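Local coordinates for protein LAE5 (Uncultured bacterium, PDB 5JD3) that probably hydrolyses esters, as an esterase of the GDSL-like lipase/acylhydrolase family recovered from a lake metagenome, at residues V116-F120 / A168-M173. Residues are numbered along the deposited sequence; the frame is centred on the assembly and turned at random.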
ATOM      1  N   VAL A 116      -7.158  11.418   0.848  1.00 32.10           N
ATOM      2  CA  VAL A 116      -8.417  11.597   1.559  1.00 32.01           C
ATOM      3  C   VAL A 116      -8.227  12.433   2.822  1.00 30.84           C
ATOM      4  O   VAL A 116      -9.041  13.306   3.130  1.00 29.88           O
ATOM      5  CB  VAL A 116      -9.040  10.235   1.941  1.00 31.47           C
ATOM      6  CG1 VAL A 116     -10.265  10.426   2.823  1.00 24.46           C
ATOM      7  CG2 VAL A 116      -9.392   9.442   0.693  1.00 28.26           C
ATOM      8  N   TRP A 117      -7.138  12.170   3.538  1.00 30.13           N
ATOM      9  CA  TRP A 117      -6.904  12.760   4.854  1.00 29.50           C
ATOM     10  C   TRP A 117      -6.821  14.286   4.834  1.00 29.31           C
ATOM     11  O   TRP A 117      -7.319  14.947   5.746  1.00 31.97           O
ATOM     12  CB  TRP A 117      -5.620  12.190   5.461  1.00 28.61           C
ATOM     13  CG  TRP A 117      -5.623  12.163   6.958  1.00 30.14           C
ATOM     14  CD1 TRP A 117      -6.559  12.711   7.786  1.00 28.05           C
ATOM     15  CD2 TRP A 117      -4.647  11.547   7.806  1.00 34.59           C
ATOM     16  NE1 TRP A 117      -6.226  12.477   9.098  1.00 27.28           N
ATOM     17  CE2 TRP A 117      -5.056  11.765   9.137  1.00 34.99           C
ATOM     18  CE3 TRP A 117      -3.468  10.836   7.569  1.00 36.28           C
ATOM     19  CZ2 TRP A 117      -4.326  11.296  10.227  1.00 39.74           C
ATOM     20  CZ3 TRP A 117      -2.744  10.373   8.654  1.00 38.94           C
ATOM     21  CH2 TRP A 117      -3.176  10.604   9.966  1.00 39.18           C
ATOM     22  N   ARG A 118      -6.198  14.841   3.799  1.00 28.08           N
ATOM     23  CA  ARG A 118      -5.991  16.284   3.718  1.00 24.07           C
ATOM     24  C   ARG A 118      -7.300  17.053   3.576  1.00 25.46           C
ATOM     25  O   ARG A 118      -7.381  18.230   3.932  1.00 24.18           O
ATOM     26  CB  ARG A 118      -5.058  16.627   2.555  1.00 19.94           C
ATOM     27  CG  ARG A 118      -3.646  16.068   2.690  1.00 21.06           C
ATOM     28  CD  ARG A 118      -2.887  16.677   3.864  1.00 23.07           C
ATOM     29  NE  ARG A 118      -3.146  15.981   5.122  1.00 25.47           N
ATOM     30  CZ  ARG A 118      -2.501  14.889   5.520  1.00 26.44           C
ATOM     31  NH1 ARG A 118      -2.803  14.323   6.680  1.00 23.37           N
ATOM     32  NH2 ARG A 118      -1.554  14.362   4.756  1.00 23.66           N
ATOM     33  N   GLN A 119      -8.326  16.383   3.064  1.00 24.27           N
ATOM     34  CA  GLN A 119      -9.631  17.009   2.896  1.00 28.11           C
ATOM     35  C   GLN A 119     -10.334  17.198   4.237  1.00 29.18           C
ATOM     36  O   GLN A 119     -11.371  17.857   4.312  1.00 36.78           O
ATOM     37  CB  GLN A 119     -10.508  16.175   1.958  1.00 30.25           C
ATOM     38  CG  GLN A 119      -9.877  15.892   0.605  1.00 29.65           C
ATOM     39  CD  GLN A 119     -10.757  15.031  -0.281  1.00 35.63           C
ATOM     40  OE1 GLN A 119     -11.974  15.210  -0.330  1.00 39.78           O
ATOM     41  NE2 GLN A 119     -10.142  14.087  -0.986  1.00 32.40           N
ATOM     42  N   PHE A 120      -9.765  16.628   5.296  1.00 25.06           N
ATOM     43  CA  PHE A 120     -10.400  16.675   6.609  1.00 28.36           C
ATOM     44  C   PHE A 120      -9.562  17.374   7.686  1.00 28.84           C
ATOM     45  O   PHE A 120     -10.118  18.038   8.561  1.00 34.00           O
ATOM     46  CB  PHE A 120     -10.757  15.259   7.065  1.00 26.96           C
ATOM     47  CG  PHE A 120     -11.825  14.610   6.228  1.00 26.17           C
ATOM     48  CD1 PHE A 120     -13.163  14.881   6.462  1.00 28.67           C
ATOM     49  CD2 PHE A 120     -11.493  13.736   5.206  1.00 27.91           C
ATOM     50  CE1 PHE A 120     -14.151  14.292   5.694  1.00 33.60           C
ATOM     51  CE2 PHE A 120     -12.476  13.142   4.435  1.00 30.18           C
ATOM     52  CZ  PHE A 120     -13.806  13.421   4.679  1.00 31.47           C
ATOM     53  N   ALA A 168     -17.582  10.716   8.208  1.00 33.97           N
ATOM     54  CA  ALA A 168     -17.300  11.468   6.986  1.00 31.45           C
ATOM     55  C   ALA A 168     -16.016  11.024   6.291  1.00 28.92           C
ATOM     56  O   ALA A 168     -15.973  10.927   5.065  1.00 29.51           O
ATOM     57  CB  ALA A 168     -17.235  12.956   7.296  1.00 34.63           C
ATOM     58  N   MET A 169     -14.978  10.746   7.071  1.00 23.83           N
ATOM     59  CA  MET A 169     -13.694  10.347   6.504  1.00 28.51           C
ATOM     60  C   MET A 169     -13.668   8.866   6.125  1.00 27.82           C
ATOM     61  O   MET A 169     -13.077   8.491   5.113  1.00 27.61           O
ATOM     62  CB  MET A 169     -12.557  10.662   7.477  1.00 27.04           C
ATOM     63  CG  MET A 169     -11.200  10.169   7.004  1.00 27.13           C
ATOM     64  SD  MET A 169      -9.805  11.051   7.725  1.00 29.32           S
ATOM     65  CE  MET A 169      -8.465   9.953   7.271  1.00 22.05           C
ATOM     66  N   ARG A 170     -14.307   8.027   6.935  1.00 29.17           N
ATOM     67  CA  ARG A 170     -14.392   6.601   6.631  1.00 28.20           C
ATOM     68  C   ARG A 170     -15.200   6.375   5.357  1.00 29.37           C
ATOM     69  O   ARG A 170     -14.812   5.583   4.498  1.00 24.09           O
ATOM     70  CB  ARG A 170     -15.016   5.829   7.796  1.00 24.12           C
ATOM     71  CG  ARG A 170     -15.350   4.378   7.466  1.00 26.67           C
ATOM     72  CD  ARG A 170     -14.111   3.596   7.051  1.00 24.43           C
ATOM     73  NE  ARG A 170     -14.446   2.388   6.300  1.00 24.33           N
ATOM     74  CZ  ARG A 170     -14.576   1.179   6.838  1.00 27.94           C
ATOM     75  NH1 ARG A 170     -14.882   0.142   6.069  1.00 26.13           N
ATOM     76  NH2 ARG A 170     -14.398   1.002   8.140  1.00 24.35           N
ATOM     77  N   ALA A 171     -16.322   7.078   5.243  1.00 23.16           N
ATOM     78  CA  ALA A 171     -17.170   6.981   4.060  1.00 29.52           C
ATOM     79  C   ALA A 171     -16.447   7.520   2.833  1.00 30.00           C
ATOM     80  O   ALA A 171     -16.601   6.995   1.730  1.00 23.60           O
ATOM     81  CB  ALA A 171     -18.474   7.728   4.278  1.00 30.27           C
ATOM     82  N   ARG A 172     -15.658   8.571   3.034  1.00 26.95           N
ATOM     83  CA  ARG A 172     -14.858   9.154   1.964  1.00 23.08           C
ATOM     84  C   ARG A 172     -13.734   8.205   1.567  1.00 26.60           C
ATOM     85  O   ARG A 172     -13.412   8.065   0.388  1.00 28.81           O
ATOM     86  CB  ARG A 172     -14.279  10.503   2.397  1.00 24.53           C
ATOM     87  CG  ARG A 172     -13.565  11.274   1.296  1.00 29.95           C
ATOM     88  CD  ARG A 172     -14.546  11.815   0.270  1.00 36.39           C
ATOM     89  NE  ARG A 172     -13.950  12.854  -0.564  1.00 39.34           N
ATOM     90  CZ  ARG A 172     -14.584  13.472  -1.556  1.00 41.27           C
ATOM     91  NH1 ARG A 172     -15.839  13.155  -1.841  1.00 42.20           N
ATOM     92  NH2 ARG A 172     -13.963  14.407  -2.261  1.00 42.33           N
ATOM     93  N   MET A 173     -13.138   7.557   2.563  1.00 22.52           N
ATOM     94  CA  MET A 173     -12.074   6.591   2.319  1.00 22.92           C
ATOM     95  C   MET A 173     -12.623   5.392   1.552  1.00 25.77           C
ATOM     96  O   MET A 173     -11.920   4.780   0.749  1.00 28.30           O
ATOM     97  CB  MET A 173     -11.439   6.141   3.637  1.00 24.37           C
ATOM     98  CG  MET A 173     -10.124   5.397   3.475  1.00 25.90           C
ATOM     99  SD  MET A 173      -8.778   6.465   2.920  1.00 25.22           S
ATOM    100  CE  MET A 173      -8.463   7.421   4.403  1.00 19.91           C
TER
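M169 holds CG anti to its backbone N (chi1 175°) and runs extended beyond it, which carries CE across to W117. There CE lies over one face of the indole, 3.7 Å from the centroid of the five-membered ring. M169 SD stands obliquely to the rings of both W117 and F120, a Met-aromatic contact with each. F120 turns CG anti to its carbonyl carbon (chi1 -67°), and its ring reaches the other helix. M169 CB sits over one face of that ring, 3.9 Å from the centroid. R172 CB meets the ring edge, 3.7 Å from F120 CZ, while A168 CB touches CE1. V116 meets R172 and M173 with separate methyls: CG1 lies 3.7 Å from R172 CG, and CG2 packs on M173 SD. Segments 116-120 and 168-173 run roughly antiparallel; they lie on helices 113-121 and 168-187. These helices follow strands 106-110 and 152-156, neighbours in the parallel sheet of this GDSL-type hydrolase. W117 also touches I215, close to a probable Ser-His-Asp triad of S36, H216 and D213. On the polar side, R172 NH2 donates to Q119 OE1 at 2.9 Å, on a lone pair in the carbonyl plane. R172 NE adds a weak bond of 3.1 Å to Q119 OE1. The amide and guanidinium planes stand 86° apart. Q119 NE2 bonds to Y176 OH and D115 O, so both ends of the amide are gripped. A leucine in place of R172 would probably leave Q119 OE1 without these two donors and the amide less firmly held on that side.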